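Side-chain contacts in aminotransferase class-III (Sphaerobacter thermophilus DSM 20745, PDB 6K8H), which is an omega-transaminase of the class-III aminotransferase family, a two-chain protein with the general fold of pyridoxal-phosphate-dependent aminotransferases: residues N69-L74 / I413-F418; L197-I202 / R226-Y231; E355-E360 / A432-F437; P364-G369 / R381-Y386. All blocks are in the same frame, centred on the assembly; numbering follows the deposited sequence.

Contact 1: N69-L74 / I413-F418; sequences NNYTAL and ITPALF
The carbonyl oxygen F418 O is held twice by T414: OG1 donates to it at 2.6 Å, in the carbonyl plane and on a lone pair, and T414 N adds a weak bond. Together with the type I turn from T414 to L417, this closes the loop between strands 411-412 and 418-420 onto itself. With chi1 at 66°, the T414 hydroxyl lies between backbone N and carbonyl carbon, facing F418, while CG2 stands anti to the carbonyl carbon and is presented to Y71. That methyl comes within 3.5 Å of Y71 CE2, approaching the phenol ring obliquely. The second point of contact is T72 CG2, which sits 3.8 Å from both CE2 and CZ of F418, the two side chains crossing at about a right angle. T72 OG1 is turned back to its own segment and donates to Y71 O at 2.6 Å. N69, N70 and Y71 have left-handed helical backbone angles, and this short turn lets the end of Y71 and the methyl of T72 both reach 413-418. The contact lies beside the ligand pocket: the Y71 side chain is about 6 Å from the bound ligand, and T72 packs on the pocket residues I258 and K282. A98 of the second subunit packs on Y71. Within the chain, T72 also packs on L373 of strand 373-377 and C420 of strand 418-420, and L417 faces helix 393-408.

Contact 2: L197-I202 / R226-Y231; sequences LPFNDI and RSLGLY
F199 and L228 meet between two loops of the large, sheet-centred domain of the aminotransferase fold: 197-202 follows the edge strand 194-197 of the seven-stranded mixed sheet, and 226-231, which includes R226 of the ligand pocket, follows strand 216-221. The L228 side chain runs at a slant to F199, its methyl CD1 reaching F199 CB at 3.6 Å and the ring at CG at 3.8 Å. F199 has CG anti to its backbone N (chi1 -166°), which carries the ring across toward the other loop, where F199 CE2 lies 3.7 Å from Y231 O. N200 and Y231 are set at about a right angle. The amide and phenol planes are 60° apart, and N200 ND2 lies near the plane of the ring, at its edge, so nothing here resembles an amide stacked on an aromatic face. The amide is fixed from outside: ND2 donates to P232 O and OD1 accepts from E234 N, while E234 OE2 also bonds Y231 OH. A type II turn from P198 to D201 places F199 and N200 at its two central positions, both pointing toward 226-231, with N200 at positive phi. At the ring edge, N200 ND2 is 3.5 Å from both Y231 CD2 and Y231 CE2.

Contact 3: E355-E360 / A432-F437; sequences EEVLRE and AFVDAF
Chi1 of 165° at V357 sets CG1 anti to the backbone N and CG2 anti to the carbonyl carbon, so its two methyls address two residues of the facing helix: CG1 meets F437 and CG2 meets V434. The motif is a pair of helices packed side by side, 337-361 and 427-445, in the C-terminal part of the fold. Their local axes run nearly parallel, with a crossing angle of -22° and a closest approach of 10.0 Å. V357 CG2 lies 3.6 Å from V434 CG1, the two valines sliding past each other in opposite directions. F437 also has its CG anti to the backbone N, and its ring projects between the helices, where V357 CG1 comes to 3.6 Å from F437 CD2. L358 reaches the same ring from another direction: its CD2 lies in the ring plane, at the edge, 3.9 Å from F437 CZ. The side chains that meet are all apolar, and no hydrogen bond crosses between the segments. V354 of helix 337-361 extends the packing on F437, and L441 of helix 427-445 that on V357 and L358. One turn of helix 355-360 also carries its own salt bridge, away from the contact: R359 approaches E356 side-on, NE to OE1 and NH2 to OE2, each at 3.0 Å on the syn side of its oxygen but tilted out of the carboxylate plane.

Contact 4: P364-G369 / R381-Y386; sequences PGQVTG and RPLADY
Q366 and R381 form the tight polar part of this contact: Q366 NE2 donates to R381 O at 2.8 Å, with a nearly straight N-H...O angle of 163°. The acceptor lies close to the amide plane of Q366, whereas the donor is tilted 34° from the plane of the R381 carbonyl. Q366 starts with CG between its backbone N and carbonyl carbon and is extended beyond, a shape that carries the amide across the contact. It thereby joins strand 366-370, an outer strand of the antiparallel sheet 366-370/373-377/418-420, to the loop that leaves the neighbouring strand 373-377 toward helix 393-408. Packed on the inner side is buried L383, whose CD1 stands 3.8 Å from T368 CG2 and 4.1 Å from Q366 OE1; L383 also packs on H377 of strand 373-377. Beside this single methyl pair a water completes the join, donating to Q366 OE1 at 2.7 Å and accepting from L383 N at 3.0 Å. On the open side P382 is exposed; the R381 side chain starts away from the strand and is engaged by E395, in a salt bridge through NH1, and by N388 O through NE. Chemically, the two ends of the Q366 amide are told apart: NE2 faces two carbonyl oxygens, R381 O and H379 O, while OE1 accepts a hydrogen bond from water, which supports the modelled amide orientation and fixes its rotation.

How the contacts relate
Contacts 1 and 2 border the bound (5-hydroxy-4,6-dimethylpyridin-3-yl)methyl dihydrogen phosphate: it touches R226 and lies about 6 Å from the Y71 side chain. These two contacts meet where F418 CD2 packs 3.3 Å from R226 CD, so the loop 413-418 backs a pocket residue. Contact 4, its centre about 11 Å from that of contact 2, is joined to it by a probable hydrogen bond from T368 OG1 to G229 O (2.8 Å). The centre of contact 3 is about 18 Å from that of contact 1 and 26 Å from that of contact 2, yet I413 CD1 reaches F433 CE2 at 3.8 Å, and E355 CG lies 3.8 Å from V367 CG2, linking it to contacts 1 and 4.

Contact 1: N69-L74 / I413-F418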
# COMPACT_ATOMS: atom_id res chain seq x y z
N ASN B 69 -11.66 -15.79 4.14
CA ASN B 69 -10.22 -15.92 3.88
C ASN B 69 -9.60 -14.58 3.51
O ASN B 69 -8.93 -14.43 2.48
CB ASN B 69 -9.97 -16.97 2.81
CG ASN B 69 -10.55 -18.30 3.18
OD1 ASN B 69 -11.56 -18.74 2.60
ND2 ASN B 69 -9.94 -18.96 4.15
N ASN B 70 -9.84 -13.59 4.38
CA ASN B 70 -9.37 -12.22 4.19
C ASN B 70 -9.75 -11.72 2.80
O ASN B 70 -8.92 -11.21 2.03
CB ASN B 70 -7.86 -12.10 4.43
CG ASN B 70 -7.48 -10.71 4.88
OD1 ASN B 70 -8.29 -10.03 5.50
ND2 ASN B 70 -6.26 -10.28 4.56
N TYR B 71 -11.03 -11.89 2.47
CA TYR B 71 -11.60 -11.45 1.20
C TYR B 71 -10.84 -12.04 0.01
O TYR B 71 -10.46 -11.35 -0.92
CB TYR B 71 -11.70 -9.93 1.15
CG TYR B 71 -12.89 -9.49 1.99
CD1 TYR B 71 -12.78 -9.31 3.36
CD2 TYR B 71 -14.15 -9.38 1.42
CE1 TYR B 71 -13.89 -8.97 4.14
CE2 TYR B 71 -15.26 -9.02 2.17
CZ TYR B 71 -15.13 -8.83 3.53
OH TYR B 71 -16.24 -8.49 4.28
N THR B 72 -10.67 -13.37 0.06
CA THR B 72 -10.12 -14.27 -0.97
C THR B 72 -8.60 -14.26 -1.05
O THR B 72 -8.05 -14.94 -1.93
CB THR B 72 -10.67 -14.03 -2.40
OG1 THR B 72 -10.08 -12.86 -2.98
CG2 THR B 72 -12.19 -13.89 -2.40
N ALA B 73 -7.90 -13.52 -0.17
CA ALA B 73 -6.44 -13.45 -0.26
C ALA B 73 -5.77 -14.77 0.14
O ALA B 73 -4.73 -15.13 -0.43
CB ALA B 73 -5.91 -12.31 0.61
N LEU B 74 -6.29 -15.45 1.14
CA LEU B 74 -5.62 -16.64 1.69
C LEU B 74 -6.25 -17.88 1.07
O LEU B 74 -7.02 -18.61 1.70
CB LEU B 74 -5.68 -16.64 3.22
CG LEU B 74 -4.51 -15.86 3.85
CD1 LEU B 74 -4.59 -14.35 3.54
CD2 LEU B 74 -4.48 -16.11 5.34
N ILE B 413 -18.97 -16.14 6.57
CA ILE B 413 -19.08 -15.70 5.19
C ILE B 413 -19.30 -14.19 5.21
O ILE B 413 -19.61 -13.62 6.25
CB ILE B 413 -20.21 -16.43 4.42
CG1 ILE B 413 -20.03 -16.29 2.90
CG2 ILE B 413 -21.59 -15.96 4.90
CD1 ILE B 413 -20.77 -17.33 2.08
N THR B 414 -19.08 -13.54 4.07
CA THR B 414 -19.30 -12.10 4.03
C THR B 414 -20.78 -11.77 4.22
O THR B 414 -21.65 -12.59 3.93
CB THR B 414 -18.82 -11.48 2.71
OG1 THR B 414 -19.62 -11.96 1.62
CG2 THR B 414 -17.34 -11.80 2.47
N PRO B 415 -21.08 -10.55 4.67
CA PRO B 415 -22.49 -10.15 4.80
C PRO B 415 -23.28 -10.27 3.51
O PRO B 415 -24.49 -10.49 3.57
CB PRO B 415 -22.39 -8.70 5.27
CG PRO B 415 -21.08 -8.64 6.01
CD PRO B 415 -20.15 -9.56 5.27
N ALA B 416 -22.64 -10.14 2.34
CA ALA B 416 -23.39 -10.26 1.10
C ALA B 416 -23.66 -11.71 0.72
O ALA B 416 -24.42 -11.95 -0.23
CB ALA B 416 -22.63 -9.55 -0.05
N LEU B 417 -23.11 -12.67 1.47
CA LEU B 417 -23.10 -14.09 1.11
C LEU B 417 -22.24 -14.33 -0.13
O LEU B 417 -22.48 -15.24 -0.92
CB LEU B 417 -24.52 -14.67 0.93
CG LEU B 417 -25.49 -14.38 2.08
CD1 LEU B 417 -26.82 -15.07 1.87
CD2 LEU B 417 -24.92 -14.74 3.45
N PHE B 418 -21.16 -13.54 -0.20
CA PHE B 418 -20.08 -13.75 -1.18
C PHE B 418 -19.05 -14.60 -0.43
O PHE B 418 -18.72 -14.25 0.70
CB PHE B 418 -19.44 -12.44 -1.61
CG PHE B 418 -18.11 -12.62 -2.29
CD1 PHE B 418 -18.04 -13.21 -3.54
CD2 PHE B 418 -16.93 -12.23 -1.68
CE1 PHE B 418 -16.82 -13.38 -4.17
CE2 PHE B 418 -15.71 -12.41 -2.31
CZ PHE B 418 -15.66 -12.98 -3.55

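Contact 2: L197-I202 / R226-Y231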
# COMPACT_ATOMS: atom_id res chain seq x y z
N LEU B 197 -19.05 4.08 -16.72
CA LEU B 197 -19.63 3.22 -17.74
C LEU B 197 -20.59 2.21 -17.13
O LEU B 197 -20.50 1.89 -15.94
CB LEU B 197 -18.53 2.47 -18.51
CG LEU B 197 -17.32 3.28 -18.99
CD1 LEU B 197 -16.21 2.35 -19.43
CD2 LEU B 197 -17.72 4.20 -20.12
N PRO B 198 -21.54 1.70 -17.92
CA PRO B 198 -22.45 0.66 -17.42
C PRO B 198 -21.94 -0.76 -17.66
O PRO B 198 -21.78 -1.18 -18.82
CB PRO B 198 -23.74 0.92 -18.19
CG PRO B 198 -23.29 1.56 -19.49
CD PRO B 198 -21.98 2.27 -19.21
N PHE B 199 -21.70 -1.53 -16.59
CA PHE B 199 -21.14 -2.87 -16.74
C PHE B 199 -22.12 -3.75 -17.52
O PHE B 199 -23.34 -3.71 -17.29
CB PHE B 199 -20.82 -3.47 -15.36
CG PHE B 199 -19.96 -4.72 -15.41
CD1 PHE B 199 -18.58 -4.62 -15.55
CD2 PHE B 199 -20.53 -5.98 -15.30
CE1 PHE B 199 -17.77 -5.76 -15.57
CE2 PHE B 199 -19.72 -7.12 -15.33
CZ PHE B 199 -18.34 -7.00 -15.47
N ASN B 200 -21.59 -4.52 -18.48
CA ASN B 200 -22.39 -5.47 -19.28
C ASN B 200 -23.47 -4.79 -20.11
O ASN B 200 -24.50 -5.39 -20.45
CB ASN B 200 -23.02 -6.56 -18.40
CG ASN B 200 -22.21 -7.84 -18.39
OD1 ASN B 200 -21.53 -8.16 -19.36
ND2 ASN B 200 -22.26 -8.57 -17.28
N ASP B 201 -23.26 -3.52 -20.46
CA ASP B 201 -24.15 -2.78 -21.35
C ASP B 201 -23.23 -2.20 -22.42
O ASP B 201 -22.68 -1.11 -22.27
CB ASP B 201 -24.94 -1.73 -20.55
CG ASP B 201 -25.66 -0.71 -21.43
OD1 ASP B 201 -25.57 -0.78 -22.67
OD2 ASP B 201 -26.32 0.17 -20.84
N ILE B 202 -23.04 -2.96 -23.51
CA ILE B 202 -22.00 -2.57 -24.46
C ILE B 202 -22.40 -1.32 -25.23
O ILE B 202 -21.54 -0.51 -25.60
CB ILE B 202 -21.66 -3.75 -25.40
CG1 ILE B 202 -20.42 -3.42 -26.25
CG2 ILE B 202 -22.83 -4.09 -26.30
CD1 ILE B 202 -19.21 -2.95 -25.45
N ARG B 226 -17.36 -8.53 -7.54
CA ARG B 226 -18.14 -9.00 -6.37
C ARG B 226 -19.25 -7.97 -6.08
O ARG B 226 -20.36 -8.39 -5.74
CB ARG B 226 -17.25 -9.13 -5.14
CG ARG B 226 -17.98 -8.81 -3.85
CD ARG B 226 -17.15 -9.03 -2.61
NE ARG B 226 -15.90 -8.29 -2.66
CZ ARG B 226 -15.78 -7.01 -2.35
NH1 ARG B 226 -16.84 -6.32 -1.98
NH2 ARG B 226 -14.59 -6.44 -2.41
N SER B 227 -18.93 -6.69 -6.23
CA SER B 227 -19.89 -5.63 -5.91
C SER B 227 -21.16 -5.72 -6.75
O SER B 227 -22.23 -5.30 -6.30
CB SER B 227 -19.22 -4.27 -6.14
OG SER B 227 -18.56 -3.81 -4.98
N LEU B 228 -21.06 -6.29 -7.95
CA LEU B 228 -22.22 -6.43 -8.82
C LEU B 228 -22.78 -7.85 -8.83
O LEU B 228 -23.46 -8.24 -9.78
CB LEU B 228 -21.85 -5.96 -10.24
CG LEU B 228 -21.43 -4.48 -10.35
CD1 LEU B 228 -21.14 -4.02 -11.82
CD2 LEU B 228 -22.46 -3.57 -9.72
N GLY B 229 -22.53 -8.63 -7.78
CA GLY B 229 -23.10 -9.95 -7.67
C GLY B 229 -22.30 -11.09 -8.26
O GLY B 229 -22.84 -12.19 -8.42
N LEU B 230 -21.02 -10.87 -8.59
CA LEU B 230 -20.17 -11.95 -9.14
C LEU B 230 -20.79 -12.54 -10.40
O LEU B 230 -20.83 -13.76 -10.58
CB LEU B 230 -19.90 -13.05 -8.10
CG LEU B 230 -18.62 -13.87 -8.28
CD1 LEU B 230 -17.39 -12.98 -8.07
CD2 LEU B 230 -18.56 -15.06 -7.35
N TYR B 231 -21.27 -11.68 -11.28
CA TYR B 231 -21.68 -12.11 -12.60
C TYR B 231 -20.69 -11.54 -13.61
O TYR B 231 -20.53 -10.31 -13.67
CB TYR B 231 -23.10 -11.64 -12.91
CG TYR B 231 -23.59 -12.06 -14.26
CD1 TYR B 231 -24.02 -13.36 -14.49
CD2 TYR B 231 -23.59 -11.17 -15.33
CE1 TYR B 231 -24.45 -13.75 -15.75
CE2 TYR B 231 -24.02 -11.55 -16.57
CZ TYR B 231 -24.45 -12.84 -16.78
OH TYR B 231 -24.88 -13.20 -18.04

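Contact 3: E355-E360 / A432-F437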
# COMPACT_ATOMS: atom_id res chain seq x y z
N GLU B 355 -28.31 -24.31 -4.49
CA GLU B 355 -29.49 -24.19 -5.35
C GLU B 355 -30.54 -25.21 -4.97
O GLU B 355 -31.74 -24.91 -4.96
CB GLU B 355 -29.10 -24.34 -6.83
CG GLU B 355 -28.36 -23.14 -7.41
CD GLU B 355 -27.73 -23.46 -8.76
OE1 GLU B 355 -27.72 -24.65 -9.15
OE2 GLU B 355 -27.22 -22.52 -9.42
N GLU B 356 -30.12 -26.43 -4.64
CA GLU B 356 -31.08 -27.45 -4.22
C GLU B 356 -31.74 -27.08 -2.90
O GLU B 356 -32.93 -27.32 -2.72
CB GLU B 356 -30.41 -28.82 -4.14
CG GLU B 356 -31.27 -29.91 -3.50
CD GLU B 356 -32.54 -30.25 -4.29
OE1 GLU B 356 -32.70 -29.73 -5.42
OE2 GLU B 356 -33.37 -31.04 -3.79
N VAL B 357 -30.98 -26.49 -1.96
CA VAL B 357 -31.57 -26.06 -0.68
C VAL B 357 -32.63 -25.00 -0.92
O VAL B 357 -33.72 -25.04 -0.34
CB VAL B 357 -30.48 -25.54 0.28
CG1 VAL B 357 -31.10 -24.75 1.44
CG2 VAL B 357 -29.64 -26.67 0.82
N LEU B 358 -32.33 -24.03 -1.79
CA LEU B 358 -33.30 -23.00 -2.12
C LEU B 358 -34.53 -23.61 -2.79
O LEU B 358 -35.67 -23.23 -2.48
CB LEU B 358 -32.66 -21.97 -3.04
CG LEU B 358 -31.53 -21.12 -2.45
CD1 LEU B 358 -30.79 -20.37 -3.56
CD2 LEU B 358 -32.10 -20.13 -1.43
N ARG B 359 -34.32 -24.55 -3.69
CA ARG B 359 -35.46 -25.16 -4.40
C ARG B 359 -36.35 -25.91 -3.41
O ARG B 359 -37.51 -25.69 -3.41
CB ARG B 359 -34.97 -26.13 -5.47
CG ARG B 359 -36.09 -26.73 -6.29
CD ARG B 359 -35.71 -28.05 -6.95
NE ARG B 359 -35.53 -29.11 -5.99
CZ ARG B 359 -36.51 -29.75 -5.37
NH1 ARG B 359 -37.77 -29.45 -5.63
NH2 ARG B 359 -36.25 -30.69 -4.50
N GLU B 360 -35.75 -26.73 -2.56
CA GLU B 360 -36.52 -27.52 -1.57
C GLU B 360 -37.27 -26.61 -0.59
O GLU B 360 -38.35 -27.00 -0.18
CB GLU B 360 -35.68 -28.55 -0.82
CG GLU B 360 -36.54 -29.67 -0.24
CD GLU B 360 -36.12 -30.22 1.11
OE1 GLU B 360 -36.85 -31.06 1.67
OE2 GLU B 360 -35.07 -29.81 1.59
N ALA B 432 -20.83 -29.32 5.00
CA ALA B 432 -21.11 -28.55 6.20
C ALA B 432 -21.69 -27.18 5.84
O ALA B 432 -22.65 -26.72 6.47
CB ALA B 432 -19.85 -28.40 7.06
N PHE B 433 -21.12 -26.53 4.82
CA PHE B 433 -21.69 -25.26 4.39
C PHE B 433 -23.14 -25.42 3.95
O PHE B 433 -24.02 -24.67 4.38
CB PHE B 433 -20.86 -24.64 3.25
CG PHE B 433 -21.39 -23.30 2.82
CD1 PHE B 433 -22.41 -23.21 1.88
CD2 PHE B 433 -20.92 -22.14 3.41
CE1 PHE B 433 -22.93 -21.99 1.51
CE2 PHE B 433 -21.43 -20.90 3.05
CZ PHE B 433 -22.44 -20.82 2.10
N VAL B 434 -23.42 -26.42 3.09
CA VAL B 434 -24.77 -26.55 2.53
C VAL B 434 -25.78 -26.86 3.64
O VAL B 434 -26.89 -26.29 3.67
CB VAL B 434 -24.79 -27.61 1.42
CG1 VAL B 434 -26.23 -27.91 0.98
CG2 VAL B 434 -23.97 -27.13 0.22
N ASP B 435 -25.42 -27.75 4.56
CA ASP B 435 -26.30 -28.07 5.69
C ASP B 435 -26.56 -26.84 6.56
O ASP B 435 -27.71 -26.58 6.97
CB ASP B 435 -25.70 -29.20 6.52
CG ASP B 435 -25.71 -30.54 5.79
OD1 ASP B 435 -26.34 -30.63 4.71
OD2 ASP B 435 -25.08 -31.49 6.30
N ALA B 436 -25.50 -26.08 6.87
CA ALA B 436 -25.66 -24.89 7.69
C ALA B 436 -26.51 -23.84 6.99
O ALA B 436 -27.25 -23.11 7.65
CB ALA B 436 -24.30 -24.31 8.05
N PHE B 437 -26.40 -23.74 5.66
CA PHE B 437 -27.22 -22.79 4.92
C PHE B 437 -28.68 -23.17 4.98
O PHE B 437 -29.55 -22.30 5.15
CB PHE B 437 -26.75 -22.69 3.46
CG PHE B 437 -27.60 -21.77 2.62
CD1 PHE B 437 -27.47 -20.39 2.73
CD2 PHE B 437 -28.54 -22.27 1.74
CE1 PHE B 437 -28.27 -19.54 1.99
CE2 PHE B 437 -29.35 -21.41 0.98
CZ PHE B 437 -29.21 -20.05 1.12

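Contact 4: P364-G369 / R381-Y386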
# COMPACT_ATOMS: atom_id res chain seq x y z
N PRO B 364 -37.06 -18.24 -3.43
CA PRO B 364 -36.44 -17.78 -4.68
C PRO B 364 -34.99 -17.37 -4.46
O PRO B 364 -34.63 -16.76 -3.45
CB PRO B 364 -37.31 -16.59 -5.09
CG PRO B 364 -38.63 -16.84 -4.42
CD PRO B 364 -38.30 -17.50 -3.12
N GLY B 365 -34.14 -17.76 -5.40
CA GLY B 365 -32.74 -17.38 -5.29
C GLY B 365 -31.95 -17.97 -6.43
O GLY B 365 -32.48 -18.71 -7.27
N GLN B 366 -30.67 -17.65 -6.42
CA GLN B 366 -29.76 -18.13 -7.46
C GLN B 366 -28.36 -18.08 -6.87
O GLN B 366 -28.13 -17.47 -5.82
CB GLN B 366 -29.87 -17.30 -8.74
CG GLN B 366 -29.61 -15.81 -8.50
CD GLN B 366 -29.94 -14.95 -9.69
OE1 GLN B 366 -29.47 -15.21 -10.81
NE2 GLN B 366 -30.72 -13.90 -9.46
N VAL B 367 -27.44 -18.78 -7.50
CA VAL B 367 -26.06 -18.79 -7.07
C VAL B 367 -25.19 -18.55 -8.29
O VAL B 367 -25.29 -19.28 -9.28
CB VAL B 367 -25.66 -20.11 -6.38
CG1 VAL B 367 -24.30 -19.94 -5.73
CG2 VAL B 367 -26.70 -20.50 -5.33
N THR B 368 -24.35 -17.51 -8.22
CA THR B 368 -23.36 -17.27 -9.26
C THR B 368 -22.00 -17.70 -8.74
O THR B 368 -21.80 -17.88 -7.54
CB THR B 368 -23.33 -15.79 -9.69
OG1 THR B 368 -23.02 -14.95 -8.56
CG2 THR B 368 -24.66 -15.38 -10.29
N GLY B 369 -21.05 -17.84 -9.66
CA GLY B 369 -19.69 -18.13 -9.24
C GLY B 369 -18.89 -18.79 -10.34
O GLY B 369 -19.41 -19.19 -11.37
N ARG B 381 -33.58 -11.97 -9.87
CA ARG B 381 -33.38 -10.96 -10.90
C ARG B 381 -32.17 -11.30 -11.76
O ARG B 381 -31.15 -11.77 -11.24
CB ARG B 381 -33.19 -9.58 -10.28
CG ARG B 381 -34.40 -9.12 -9.48
CD ARG B 381 -34.26 -7.68 -8.99
NE ARG B 381 -33.19 -7.53 -8.02
CZ ARG B 381 -33.31 -7.78 -6.73
NH1 ARG B 381 -34.48 -8.20 -6.24
NH2 ARG B 381 -32.28 -7.59 -5.91
N PRO B 382 -32.25 -11.07 -13.07
CA PRO B 382 -31.09 -11.30 -13.95
C PRO B 382 -30.00 -10.28 -13.66
O PRO B 382 -30.17 -9.08 -13.90
CB PRO B 382 -31.67 -11.12 -15.36
CG PRO B 382 -32.89 -10.25 -15.18
CD PRO B 382 -33.39 -10.46 -13.78
N LEU B 383 -28.86 -10.76 -13.17
CA LEU B 383 -27.76 -9.88 -12.80
C LEU B 383 -27.01 -9.33 -14.01
O LEU B 383 -26.16 -8.45 -13.85
CB LEU B 383 -26.80 -10.63 -11.87
CG LEU B 383 -27.48 -11.00 -10.56
CD1 LEU B 383 -26.84 -12.23 -9.93
CD2 LEU B 383 -27.43 -9.79 -9.63
N ALA B 384 -27.34 -9.82 -15.21
CA ALA B 384 -26.81 -9.25 -16.44
C ALA B 384 -27.20 -7.79 -16.60
O ALA B 384 -26.52 -7.05 -17.32
CB ALA B 384 -27.29 -10.08 -17.64
N ASP B 385 -28.28 -7.37 -15.95
CA ASP B 385 -28.63 -5.96 -15.81
C ASP B 385 -28.13 -5.52 -14.44
O ASP B 385 -28.75 -5.85 -13.42
CB ASP B 385 -30.14 -5.75 -15.96
CG ASP B 385 -30.68 -6.23 -17.31
OD1 ASP B 385 -29.94 -6.18 -18.32
OD2 ASP B 385 -31.86 -6.66 -17.39
N TYR B 386 -27.02 -4.77 -14.41
CA TYR B 386 -26.25 -4.63 -13.17
C TYR B 386 -27.04 -3.94 -12.07
O TYR B 386 -26.81 -4.19 -10.89
CB TYR B 386 -24.94 -3.88 -13.46
CG TYR B 386 -25.02 -2.37 -13.53
CD1 TYR B 386 -24.91 -1.58 -12.38
CD2 TYR B 386 -25.14 -1.72 -14.75
CE1 TYR B 386 -24.96 -0.20 -12.45
CE2 TYR B 386 -25.19 -0.33 -14.83
CZ TYR B 386 -25.10 0.43 -13.68
OH TYR B 386 -25.14 1.81 -13.75
O HOH W 1 -28.63 -13.76 -12.97